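Local structure of beta-xylanase (Caldicellulosiruptor kristjanssonii, 7NWN) at residues I23-G28 against N68-L73; G34-I39 against L73-D78; T55-K60 against A179-F184; Y115-N118 against F122-T125. The protein probably binds plant cell-wall polysaccharide through this family 9 carbohydrate-binding module, part of a multimodular xylanase-glucuronoyl esterase. One frame throughout, in Å; residues are numbered along the deposited sequence.

Interaction 1 (I23-G28 against N68-L73)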
loop_
_atom_site.group_PDB
_atom_site.type_symbol
_atom_site.label_atom_id
_atom_site.label_comp_id
_atom_site.label_asym_id
_atom_site.label_seq_id
_atom_site.Cartn_x
_atom_site.Cartn_y
_atom_site.Cartn_z
ATOM N N ILE A 23 -10.050 -5.557 5.646
ATOM C CA ILE A 23 -8.841 -5.916 6.400
ATOM C C ILE A 23 -8.848 -5.126 7.726
ATOM O O ILE A 23 -9.089 -3.905 7.731
ATOM C CB ILE A 23 -7.580 -5.604 5.552
ATOM C CG1 ILE A 23 -7.515 -6.494 4.310
ATOM C CG2 ILE A 23 -6.290 -5.689 6.375
ATOM C CD1 ILE A 23 -6.572 -5.986 3.234
ATOM N N TYR A 24 -8.641 -5.846 8.843
ATOM C CA TYR A 24 -8.516 -5.256 10.176
ATOM C C TYR A 24 -7.026 -4.932 10.350
ATOM O O TYR A 24 -6.202 -5.776 10.083
ATOM C CB TYR A 24 -9.069 -6.235 11.241
ATOM C CG TYR A 24 -10.565 -6.397 11.131
ATOM C CD1 TYR A 24 -11.424 -5.487 11.739
ATOM C CD2 TYR A 24 -11.126 -7.383 10.311
ATOM C CE1 TYR A 24 -12.806 -5.588 11.592
ATOM C CE2 TYR A 24 -12.506 -7.509 10.160
ATOM C CZ TYR A 24 -13.340 -6.604 10.808
ATOM O OH TYR A 24 -14.688 -6.687 10.658
ATOM N N VAL A 25 -6.708 -3.679 10.646
ATOM C CA VAL A 25 -5.336 -3.199 10.759
ATOM C C VAL A 25 -5.013 -2.924 12.228
ATOM O O VAL A 25 -5.652 -2.083 12.887
ATOM C CB VAL A 25 -5.204 -1.900 9.957
ATOM C CG1 VAL A 25 -3.747 -1.381 9.922
ATOM C CG2 VAL A 25 -5.814 -2.062 8.561
ATOM N N SER A 26 -3.969 -3.600 12.708
ATOM C CA SER A 26 -3.447 -3.364 14.050
ATOM C C SER A 26 -2.611 -2.080 14.154
ATOM O O SER A 26 -2.040 -1.587 13.178
ATOM C CB SER A 26 -2.622 -4.527 14.442
ATOM O OG SER A 26 -3.469 -5.649 14.486
ATOM N N TYR A 27 -2.498 -1.606 15.405
ATOM C CA TYR A 27 -1.877 -0.355 15.796
ATOM C C TYR A 27 -0.391 -0.625 16.011
ATOM O O TYR A 27 -0.015 -1.616 16.654
ATOM C CB TYR A 27 -2.498 0.173 17.095
ATOM C CG TYR A 27 -1.892 1.479 17.527
ATOM C CD1 TYR A 27 -0.764 1.514 18.347
ATOM C CD2 TYR A 27 -2.436 2.671 17.115
ATOM C CE1 TYR A 27 -0.188 2.719 18.730
ATOM C CE2 TYR A 27 -1.856 3.875 17.472
ATOM C CZ TYR A 27 -0.746 3.909 18.291
ATOM O OH TYR A 27 -0.244 5.129 18.627
ATOM N N GLY A 28 0.440 0.268 15.463
ATOM C CA GLY A 28 1.890 0.087 15.604
ATOM C C GLY A 28 2.638 1.100 14.755
ATOM O O GLY A 28 2.050 1.693 13.848
ATOM N N ASN A 68 -0.694 8.969 13.547
ATOM C CA ASN A 68 -0.404 9.963 12.531
ATOM C C ASN A 68 -0.450 9.420 11.088
ATOM O O ASN A 68 -0.312 10.209 10.149
ATOM C CB ASN A 68 0.973 10.598 12.758
ATOM C CG ASN A 68 1.099 11.173 14.156
ATOM O OD1 ASN A 68 0.298 12.027 14.519
ATOM N ND2 ASN A 68 2.086 10.719 14.922
ATOM N N ALA A 69 -0.535 8.098 10.906
ATOM C CA ALA A 69 -0.118 7.497 9.637
ATOM C C ALA A 69 -0.688 6.109 9.449
ATOM O O ALA A 69 -0.965 5.380 10.412
ATOM C CB ALA A 69 1.392 7.427 9.519
ATOM N N LEU A 70 -0.769 5.756 8.161
ATOM C CA LEU A 70 -0.935 4.382 7.732
ATOM C C LEU A 70 0.397 3.881 7.158
ATOM O O LEU A 70 1.048 4.618 6.424
ATOM C CB LEU A 70 -2.044 4.291 6.673
ATOM C CG LEU A 70 -2.366 2.878 6.161
ATOM C CD1 LEU A 70 -3.038 1.994 7.212
ATOM C CD2 LEU A 70 -3.224 2.925 4.922
ATOM N N TYR A 71 0.674 2.579 7.369
ATOM C CA TYR A 71 1.937 1.937 7.005
ATOM C C TYR A 71 1.642 0.740 6.116
ATOM O O TYR A 71 0.717 -0.035 6.406
ATOM C CB TYR A 71 2.703 1.453 8.250
ATOM C CG TYR A 71 3.144 2.621 9.110
ATOM C CD1 TYR A 71 4.317 3.312 8.835
ATOM C CD2 TYR A 71 2.351 3.060 10.164
ATOM C CE1 TYR A 71 4.706 4.409 9.590
ATOM C CE2 TYR A 71 2.710 4.165 10.926
ATOM C CZ TYR A 71 3.918 4.797 10.674
ATOM O OH TYR A 71 4.254 5.886 11.410
ATOM N N VAL A 72 2.453 0.595 5.054
ATOM C CA VAL A 72 2.330 -0.556 4.166
ATOM C C VAL A 72 3.701 -1.224 4.057
ATOM O O VAL A 72 4.665 -0.530 3.783
ATOM C CB VAL A 72 1.827 -0.154 2.759
ATOM C CG1 VAL A 72 1.562 -1.395 1.890
ATOM C CG2 VAL A 72 0.564 0.736 2.835
ATOM N N LEU A 73 3.737 -2.554 4.201
ATOM C CA LEU A 73 4.939 -3.313 3.874
ATOM C C LEU A 73 4.535 -4.273 2.756
ATOM O O LEU A 73 3.665 -5.105 2.998
ATOM C CB LEU A 73 5.377 -4.117 5.109
ATOM C CG LEU A 73 6.543 -5.084 4.860
ATOM C CD1 LEU A 73 7.799 -4.268 4.820
ATOM C CD2 LEU A 73 6.637 -6.072 6.022
#
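Val25 and Leu70 meet methyl to methyl, CG1 of Val25 lying 4.4 Å from CD1 of Leu70, a loose apolar touch between strands of the two opposed sheets. The Val25 side chain sets out toward strand 69-77. That of Leu70 does not start that way, but its end swings nearer, because its CG stands opposite the backbone N (chi1 -178°) and CD1 reaches for the valine. The second touch is of another kind: the carbonyl O of Gly28 sits 3.9 Å from CE2 of Tyr71, obliquely to the ring, after the chain has left strand 22-25. Tyr71 CG lies beside the backbone N and opposite the carbonyl carbon (chi1 -66°), which brings the CD2-CE2 side to the Gly28 carbonyl.

Farther out, Ile200, Leu202, Leu63 and Trp65 pack on Val25, and Ile200 also touches Leu70. Asp66 OD2 and Arg149 NE hydrogen-bond the Tyr71 hydroxyl, fixing the far end of the ring, while Pro30 touches the same side chain.

The Val25-Leu70 touch thus joins the two layers of the beta-sandwich by van der Waals contact, without a polar bond between the segments. The glycine carbonyl meets aromatic carbons, and the directional bonding of Tyr71 is supplied at its hydroxyl.

Interaction 2 (G34-I39 against L73-D78). With CA (calcium ion), chain R; CA (calcium ion), chain Q.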
loop_
_atom_site.group_PDB
_atom_site.type_symbol
_atom_site.label_atom_id
_atom_site.label_comp_id
_atom_site.label_asym_id
_atom_site.label_seq_id
_atom_site.Cartn_x
_atom_site.Cartn_y
_atom_site.Cartn_z
ATOM N N GLY A 34 13.001 -0.128 4.703
ATOM C CA GLY A 34 13.068 -1.257 3.790
ATOM C C GLY A 34 13.352 -2.586 4.504
ATOM O O GLY A 34 13.458 -3.626 3.845
ATOM N N GLU A 35 13.496 -2.547 5.838
ATOM C CA GLU A 35 13.774 -3.763 6.628
ATOM C C GLU A 35 12.502 -4.123 7.412
ATOM O O GLU A 35 11.705 -3.240 7.775
ATOM C CB GLU A 35 14.928 -3.501 7.617
ATOM C CG GLU A 35 16.250 -3.081 6.948
ATOM C CD GLU A 35 16.938 -4.198 6.123
ATOM O OE1 GLU A 35 16.709 -5.396 6.390
ATOM O OE2 GLU A 35 17.585 -3.867 5.099
ATOM N N VAL A 36 12.344 -5.413 7.707
ATOM C CA VAL A 36 11.140 -5.943 8.322
ATOM C C VAL A 36 11.335 -5.838 9.822
ATOM O O VAL A 36 11.989 -6.690 10.430
ATOM C CB VAL A 36 10.891 -7.415 7.932
ATOM C CG1 VAL A 36 9.604 -7.955 8.570
ATOM C CG2 VAL A 36 10.881 -7.594 6.411
ATOM N N ASP A 37 10.756 -4.790 10.396
ATOM C CA ASP A 37 10.721 -4.607 11.852
ATOM C C ASP A 37 10.149 -5.872 12.497
ATOM O O ASP A 37 9.208 -6.470 11.950
ATOM C CB ASP A 37 9.688 -3.534 12.263
ATOM C CG ASP A 37 9.931 -2.178 11.609
ATOM O OD1 ASP A 37 10.028 -2.136 10.378
ATOM O OD2 ASP A 37 10.027 -1.169 12.340
ATOM N N ASP A 38 10.669 -6.205 13.690
ATOM C CA ASP A 38 10.128 -7.249 14.551
ATOM C C ASP A 38 8.591 -7.121 14.646
ATOM O O ASP A 38 7.853 -8.098 14.473
ATOM C CB ASP A 38 10.787 -7.119 15.948
ATOM C CG ASP A 38 10.035 -7.862 17.057
ATOM O OD1 ASP A 38 9.708 -9.019 16.841
ATOM O OD2 ASP A 38 9.749 -7.245 18.149
ATOM N N ILE A 39 8.077 -5.903 14.822
ATOM C CA ILE A 39 6.635 -5.747 15.022
ATOM C C ILE A 39 5.798 -6.132 13.792
ATOM O O ILE A 39 4.612 -6.455 13.965
ATOM C CB ILE A 39 6.245 -4.348 15.498
ATOM C CG1 ILE A 39 6.573 -3.238 14.482
ATOM C CG2 ILE A 39 6.801 -4.073 16.918
ATOM C CD1 ILE A 39 6.001 -1.866 14.923
ATOM N N LEU A 73 3.737 -2.554 4.201
ATOM C CA LEU A 73 4.939 -3.313 3.874
ATOM C C LEU A 73 4.535 -4.273 2.756
ATOM O O LEU A 73 3.665 -5.105 2.998
ATOM C CB LEU A 73 5.377 -4.117 5.109
ATOM C CG LEU A 73 6.543 -5.084 4.860
ATOM C CD1 LEU A 73 7.799 -4.268 4.820
ATOM C CD2 LEU A 73 6.637 -6.072 6.022
ATOM N N ALA A 74 5.103 -4.103 1.557
ATOM C CA ALA A 74 4.778 -4.998 0.468
ATOM C C ALA A 74 6.041 -5.751 0.060
ATOM O O ALA A 74 7.130 -5.167 -0.022
ATOM C CB ALA A 74 4.184 -4.213 -0.692
ATOM N N GLU A 75 5.876 -7.056 -0.211
ATOM C CA GLU A 75 6.936 -7.791 -0.901
ATOM C C GLU A 75 6.402 -8.386 -2.204
ATOM O O GLU A 75 5.298 -8.980 -2.234
ATOM C CB GLU A 75 7.445 -8.932 -0.014
ATOM C CG GLU A 75 8.263 -8.391 1.117
ATOM C CD GLU A 75 8.918 -9.410 2.036
ATOM O OE1 GLU A 75 8.956 -10.593 1.692
ATOM O OE2 GLU A 75 9.410 -8.987 3.084
ATOM N N VAL A 76 7.218 -8.226 -3.254
ATOM C CA VAL A 76 6.842 -8.702 -4.566
ATOM C C VAL A 76 7.882 -9.746 -5.001
ATOM O O VAL A 76 9.065 -9.421 -5.062
ATOM C CB VAL A 76 6.792 -7.521 -5.568
ATOM C CG1 VAL A 76 6.417 -8.005 -6.982
ATOM C CG2 VAL A 76 5.830 -6.408 -5.110
ATOM N N TYR A 77 7.414 -10.939 -5.362
ATOM C CA TYR A 77 8.207 -11.920 -6.084
ATOM C C TYR A 77 8.059 -11.639 -7.581
ATOM O O TYR A 77 6.962 -11.723 -8.133
ATOM C CB TYR A 77 7.724 -13.325 -5.708
ATOM C CG TYR A 77 8.400 -14.412 -6.506
ATOM C CD1 TYR A 77 9.614 -14.957 -6.094
ATOM C CD2 TYR A 77 7.831 -14.877 -7.695
ATOM C CE1 TYR A 77 10.254 -15.939 -6.841
ATOM C CE2 TYR A 77 8.465 -15.841 -8.463
ATOM C CZ TYR A 77 9.677 -16.371 -8.029
ATOM O OH TYR A 77 10.306 -17.313 -8.787
ATOM N N ASP A 78 9.184 -11.289 -8.216
ATOM C CA ASP A 78 9.230 -10.839 -9.580
ATOM C C ASP A 78 10.661 -11.029 -10.071
ATOM O O ASP A 78 11.536 -10.227 -9.767
ATOM C CB ASP A 78 8.777 -9.390 -9.702
ATOM C CG ASP A 78 8.647 -8.867 -11.138
ATOM O OD1 ASP A 78 8.937 -9.602 -12.124
ATOM O OD2 ASP A 78 8.230 -7.719 -11.252
HETATM CA CA CA R . 11.228 -1.190 8.656
HETATM CA CA CA Q . 8.724 -7.536 -13.671
HETATM O O HOH W 1 8.448 -9.766 -14.960
HETATM O O HOH W 2 12.948 -1.643 10.341
#
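Val36 reaches Leu73 and Glu75 with one methyl each, and its first torsion divides them: CG1 stands opposite the backbone N (chi1 -179°) and goes to the leucine, while CG2, beside that N, goes to the glutamate. Leu73, which starts toward the loop, offers CD2 to Val36 CG1 at 4.3 Å. Glu75 runs extended beyond CG (chi2 -176°), which carries its carboxylate out to the valine; its OE2 lies 3.9 Å from Val36 CG2, the two side chains crossing at about a right angle. The same OE2 forms a salt bridge with NE of Arg145, on which Val36 and Leu73 also pack, so the methyl rests beside a carboxylate whose charge is met by that arginine.

The residues flanking Val36 are fixed by a calcium ion. The carbonyl O of Glu35 and OD1 of Asp37 each bind it at 2.3 Å, Asp37 using a single carboxylate oxygen, and a water, Val31, Asp33 and Glu147 also bind it. Holding both neighbours, the metal probably sets the pose of the valine. Just beyond the C-terminal end of strand 69-77, Asp78 grips a second calcium ion with both oxygens, OD1 at 2.6 Å and OD2 at 2.5 Å; Val80, Asp92 and Ala171 are further ligands there.

The loop 34-39 lies over the strand 69-77 near its middle. That strand runs between 58-66 and 143-151 in the four-stranded antiparallel sheet, Leu73 pairing with Lys62 and Ala74 with Val146 through backbone hydrogen bonds.

Interaction 3 (T55-K60 against A179-F184)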
loop_
_atom_site.group_PDB
_atom_site.type_symbol
_atom_site.label_atom_id
_atom_site.label_comp_id
_atom_site.label_asym_id
_atom_site.label_seq_id
_atom_site.Cartn_x
_atom_site.Cartn_y
_atom_site.Cartn_z
ATOM N N THR A 55 1.002 -14.950 -14.799
ATOM C CA THR A 55 2.312 -14.347 -14.571
ATOM C C THR A 55 2.971 -15.106 -13.424
ATOM O O THR A 55 2.266 -15.654 -12.584
ATOM C CB THR A 55 2.200 -12.860 -14.191
ATOM O OG1 THR A 55 3.533 -12.404 -14.000
ATOM C CG2 THR A 55 1.376 -12.596 -12.947
ATOM N N GLN A 56 4.304 -15.144 -13.348
ATOM C CA GLN A 56 4.890 -15.779 -12.172
ATOM C C GLN A 56 5.151 -14.739 -11.070
ATOM O O GLN A 56 5.700 -15.079 -10.017
ATOM C CB GLN A 56 6.193 -16.516 -12.493
ATOM C CG GLN A 56 6.155 -17.427 -13.707
ATOM C CD GLN A 56 5.832 -18.842 -13.315
ATOM O OE1 GLN A 56 4.691 -19.171 -12.991
ATOM N NE2 GLN A 56 6.849 -19.686 -13.336
ATOM N N THR A 57 4.796 -13.471 -11.328
ATOM C CA THR A 57 4.868 -12.430 -10.302
ATOM C C THR A 57 3.762 -12.634 -9.270
ATOM O O THR A 57 2.640 -12.934 -9.635
ATOM C CB THR A 57 4.777 -11.033 -10.909
ATOM O OG1 THR A 57 5.959 -10.969 -11.697
ATOM C CG2 THR A 57 4.762 -9.889 -9.902
ATOM N N ASN A 58 4.105 -12.534 -7.981
ATOM C CA ASN A 58 3.092 -12.541 -6.941
ATOM C C ASN A 58 3.561 -11.591 -5.843
ATOM O O ASN A 58 4.695 -11.110 -5.907
ATOM C CB ASN A 58 2.718 -13.933 -6.424
ATOM C CG ASN A 58 3.926 -14.655 -5.884
ATOM O OD1 ASN A 58 4.286 -14.488 -4.728
ATOM N ND2 ASN A 58 4.586 -15.420 -6.735
ATOM N N ALA A 59 2.661 -11.292 -4.891
ATOM C CA ALA A 59 2.944 -10.255 -3.923
ATOM C C ALA A 59 2.146 -10.516 -2.658
ATOM O O ALA A 59 1.166 -11.257 -2.679
ATOM C CB ALA A 59 2.595 -8.896 -4.488
ATOM N N LYS A 60 2.571 -9.841 -1.584
ATOM C CA LYS A 60 1.841 -9.821 -0.335
ATOM C C LYS A 60 2.077 -8.462 0.306
ATOM O O LYS A 60 3.002 -7.735 -0.069
ATOM C CB LYS A 60 2.308 -10.994 0.529
ATOM C CG LYS A 60 3.825 -11.191 0.591
ATOM C CD LYS A 60 4.257 -12.417 1.405
ATOM C CE LYS A 60 5.731 -12.805 1.342
ATOM N NZ LYS A 60 5.994 -14.042 2.132
ATOM N N ALA A 179 1.048 -7.185 -16.733
ATOM C CA ALA A 179 0.102 -7.751 -15.779
ATOM C C ALA A 179 -0.111 -6.790 -14.608
ATOM O O ALA A 179 0.727 -5.932 -14.358
ATOM C CB ALA A 179 0.534 -9.112 -15.307
ATOM N N THR A 180 -1.262 -6.941 -13.943
ATOM C CA THR A 180 -1.578 -6.254 -12.710
ATOM C C THR A 180 -2.052 -7.283 -11.719
ATOM O O THR A 180 -2.583 -8.327 -12.106
ATOM C CB THR A 180 -2.629 -5.141 -12.833
ATOM O OG1 THR A 180 -3.852 -5.742 -13.268
ATOM C CG2 THR A 180 -2.193 -3.990 -13.707
ATOM N N ILE A 181 -1.779 -6.980 -10.446
ATOM C CA ILE A 181 -2.353 -7.721 -9.336
ATOM C C ILE A 181 -3.079 -6.725 -8.437
ATOM O O ILE A 181 -2.532 -5.660 -8.144
ATOM C CB ILE A 181 -1.266 -8.483 -8.568
ATOM C CG1 ILE A 181 -0.260 -9.154 -9.519
ATOM C CG2 ILE A 181 -1.919 -9.489 -7.614
ATOM C CD1 ILE A 181 0.818 -9.949 -8.800
ATOM N N ASN A 182 -4.315 -7.069 -8.046
ATOM C CA ASN A 182 -5.120 -6.209 -7.197
ATOM C C ASN A 182 -5.619 -6.972 -5.970
ATOM O O ASN A 182 -5.756 -8.194 -6.017
ATOM C CB ASN A 182 -6.302 -5.589 -7.929
ATOM C CG ASN A 182 -5.834 -4.487 -8.840
ATOM O OD1 ASN A 182 -5.298 -4.787 -9.920
ATOM N ND2 ASN A 182 -5.955 -3.249 -8.373
ATOM N N MET A 183 -5.839 -6.231 -4.876
ATOM C CA MET A 183 -6.370 -6.830 -3.656
ATOM C C MET A 183 -7.901 -6.949 -3.811
ATOM O O MET A 183 -8.439 -8.032 -3.615
ATOM C CB MET A 183 -6.005 -6.007 -2.394
ATOM C CG MET A 183 -6.511 -6.643 -1.079
ATOM S SD MET A 183 -5.774 -8.237 -0.806
ATOM C CE MET A 183 -7.150 -9.087 -0.046
ATOM N N PHE A 184 -8.551 -5.847 -4.197
ATOM C CA PHE A 184 -9.995 -5.655 -4.088
ATOM C C PHE A 184 -10.698 -5.396 -5.436
ATOM O O PHE A 184 -11.755 -5.948 -5.665
ATOM C CB PHE A 184 -10.299 -4.505 -3.126
ATOM C CG PHE A 184 -9.988 -4.824 -1.687
ATOM C CD1 PHE A 184 -10.559 -5.933 -1.056
ATOM C CD2 PHE A 184 -9.105 -4.024 -0.959
ATOM C CE1 PHE A 184 -10.280 -6.228 0.279
ATOM C CE2 PHE A 184 -8.860 -4.307 0.382
ATOM C CZ PHE A 184 -9.424 -5.416 0.995
#
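Ile181 gives the largest share of the packing, its CD1 meeting the chain at Thr57 and Asn58. With chi1 at -42°, CG1 lies beside the backbone N, and an extended chi2 of -179° pushes CD1 out to the opposing backbone. There the methyl comes 3.6 Å from the carbonyl O of Thr57 and 3.9 Å from CA of Asn58. Its side-chain neighbour is CG2 of Thr57 at 4.1 Å, approached at a slant. At the other end of the contact CB of Ala179 lies 4.3 Å from CB of Thr55, a carbon-to-carbon touch.

Polar bonding stays within the 55-60 segment or goes outside the pair. Thr57 N points at Thr55 OG1 as in an ST turn, though the place of that oxygen is doubtful. Thr57 OG1, on the branch not used for Ile181, makes a weak hydrogen bond to Asp78 OD1, an oxygen that binds calcium.

Tyr51 and Pro48 also pack on Ile181, and Val168 touches Ala59. The contact joins the two sheets of the sandwich: the loop leading into strand 58-66, and the first residue of that outer strand, which pairs with 69-77 in the four-stranded sheet, lie over strand 177-182, which sits between 50-51 and 161-171 in the mixed sheet.

Interaction 4 (Y115-N118 against F122-T125)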
loop_
_atom_site.group_PDB
_atom_site.type_symbol
_atom_site.label_atom_id
_atom_site.label_comp_id
_atom_site.label_asym_id
_atom_site.label_seq_id
_atom_site.Cartn_x
_atom_site.Cartn_y
_atom_site.Cartn_z
ATOM N N TYR A 115 -1.117 6.736 -4.796
ATOM C CA TYR A 115 0.340 6.871 -4.808
ATOM C C TYR A 115 0.921 5.623 -5.468
ATOM O O TYR A 115 0.256 4.586 -5.504
ATOM C CB TYR A 115 0.857 6.940 -3.369
ATOM C CG TYR A 115 0.475 8.204 -2.628
ATOM C CD1 TYR A 115 0.729 9.464 -3.147
ATOM C CD2 TYR A 115 -0.105 8.130 -1.368
ATOM C CE1 TYR A 115 0.374 10.616 -2.441
ATOM C CE2 TYR A 115 -0.405 9.274 -0.630
ATOM C CZ TYR A 115 -0.208 10.525 -1.184
ATOM O OH TYR A 115 -0.513 11.648 -0.455
ATOM N N ARG A 116 2.159 5.752 -5.957
ATOM C CA ARG A 116 2.861 4.659 -6.653
ATOM C C ARG A 116 4.340 4.785 -6.287
ATOM O O ARG A 116 4.821 5.908 -6.137
ATOM C CB ARG A 116 2.712 4.819 -8.188
ATOM C CG ARG A 116 3.335 3.704 -9.049
ATOM C CD ARG A 116 3.212 3.988 -10.581
ATOM N NE ARG A 116 1.790 3.996 -10.988
ATOM C CZ ARG A 116 1.034 5.096 -11.140
ATOM N NH1 ARG A 116 1.559 6.310 -11.007
ATOM N NH2 ARG A 116 -0.254 4.962 -11.413
ATOM N N VAL A 117 5.036 3.637 -6.129
ATOM C CA VAL A 117 6.481 3.663 -5.940
ATOM C C VAL A 117 7.026 2.441 -6.678
ATOM O O VAL A 117 6.423 1.355 -6.616
ATOM C CB VAL A 117 6.881 3.669 -4.437
ATOM C CG1 VAL A 117 6.246 2.535 -3.643
ATOM C CG2 VAL A 117 8.384 3.727 -4.207
ATOM N N ASN A 118 8.091 2.654 -7.462
ATOM C CA ASN A 118 8.721 1.541 -8.164
ATOM C C ASN A 118 9.818 0.889 -7.301
ATOM O O ASN A 118 10.135 1.379 -6.222
ATOM C CB ASN A 118 9.198 1.986 -9.551
ATOM C CG ASN A 118 10.485 2.791 -9.579
ATOM O OD1 ASN A 118 11.191 2.932 -8.586
ATOM N ND2 ASN A 118 10.836 3.299 -10.756
ATOM N N PHE A 122 11.303 5.195 -6.720
ATOM C CA PHE A 122 10.825 6.388 -7.430
ATOM C C PHE A 122 9.314 6.485 -7.214
ATOM O O PHE A 122 8.557 5.576 -7.574
ATOM C CB PHE A 122 11.158 6.287 -8.933
ATOM C CG PHE A 122 10.546 7.390 -9.766
ATOM C CD1 PHE A 122 10.960 8.706 -9.613
ATOM C CD2 PHE A 122 9.535 7.119 -10.691
ATOM C CE1 PHE A 122 10.380 9.735 -10.347
ATOM C CE2 PHE A 122 8.973 8.145 -11.445
ATOM C CZ PHE A 122 9.388 9.453 -11.254
ATOM N N LYS A 123 8.886 7.591 -6.628
ATOM C CA LYS A 123 7.488 7.776 -6.270
ATOM C C LYS A 123 6.767 8.709 -7.245
ATOM O O LYS A 123 7.315 9.731 -7.649
ATOM C CB LYS A 123 7.418 8.489 -4.915
ATOM C CG LYS A 123 7.861 7.652 -3.719
ATOM C CD LYS A 123 8.264 8.606 -2.572
ATOM C CE LYS A 123 9.682 9.135 -2.675
ATOM N NZ LYS A 123 10.727 8.066 -2.507
ATOM N N THR A 124 5.480 8.413 -7.494
ATOM C CA THR A 124 4.606 9.325 -8.228
ATOM C C THR A 124 3.271 9.428 -7.474
ATOM O O THR A 124 2.886 8.497 -6.750
ATOM C CB THR A 124 4.395 8.862 -9.691
ATOM O OG1 THR A 124 4.192 7.453 -9.687
ATOM C CG2 THR A 124 5.570 9.169 -10.595
ATOM N N THR A 125 2.581 10.567 -7.656
ATOM C CA THR A 125 1.205 10.695 -7.164
ATOM C C THR A 125 0.220 10.847 -8.341
ATOM O O THR A 125 0.430 11.678 -9.192
ATOM C CB THR A 125 1.062 11.894 -6.205
ATOM O OG1 THR A 125 -0.327 12.010 -5.881
ATOM C CG2 THR A 125 1.572 13.204 -6.773
#
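Asn118 OD1 takes the backbone N-H of Phe122 at 2.9 Å and, weakly, that of Asn120, tying the turn of the hairpin to the end of strand 112-118. The bond from Phe122 is nearly straight (160°), but the donor lies above the carbonyl plane of the amide. Asn118 can turn back this way because its CG sits between the backbone N and the carbonyl carbon (chi1 78°). Its ND2 goes to Gln91 OE1, which fixes the rotation of the amide, while the amide group packs on Phe122 CB, 3.4 Å from OD1. The backbone adds Asn118 N to Phe122 O at 3.0 Å.

Farther along, Arg116 and Thr124 form the hydrogen-bonded pair of the antiparallel ladder, with N-to-O distances of 2.9 Å from Arg116 N to Thr124 O and 2.9 Å from Thr124 N to Arg116 O. On the same face, Arg116 NH1 donates to Thr124 OG1 at 3.2 Å, close to the guanidinium plane. Asp126 and Glu95 make salt bridges with the other guanidinium nitrogens, NH2 and NE.

On the opposite face the non-hydrogen-bonded pairs lie side by side: Val117 CG2 against Lys123 CG at 4.0 Å, and Tyr115 CE1 against Thr125 OG1 at 3.8 Å, that hydroxyl being hydrogen-bonded to Gly128 O. Phe133 stacks on the tyrosine ring.

With an alanine here in place of Asn118, the Phe122 N-H and Gln91 OE1 would probably lose their partner and the turn be freer to move. The hairpin is thus tied by side-chain as well as backbone bonds, and the buried arginine charge is probably offset by two carboxylates.

Overall arrangement
Interactions 1 and 2 follow each other along strand 69-77, sharing Leu73, with centres about 14 Å apart. Interaction 3 lies on the neighbouring strand 58-66 and is stitched to interaction 2 by probable hydrogen bonds from Tyr77 N to Asn58 O (2.8 Å) and from Lys60 N to Glu75 O (2.9 Å). It also touches interaction 1, Phe184 CZ lying 3.7 Å from Ile23 CD1. Interactions 1 and 3 both join the two sheets, on opposite sides of the chain's centre. Interaction 4, a hairpin of the mixed sheet, is nested within the loop closed by interaction 3, nearest atoms about 9 Å away. Two calcium sites border interaction 2; the one at Asp78 also lies beside interaction 3.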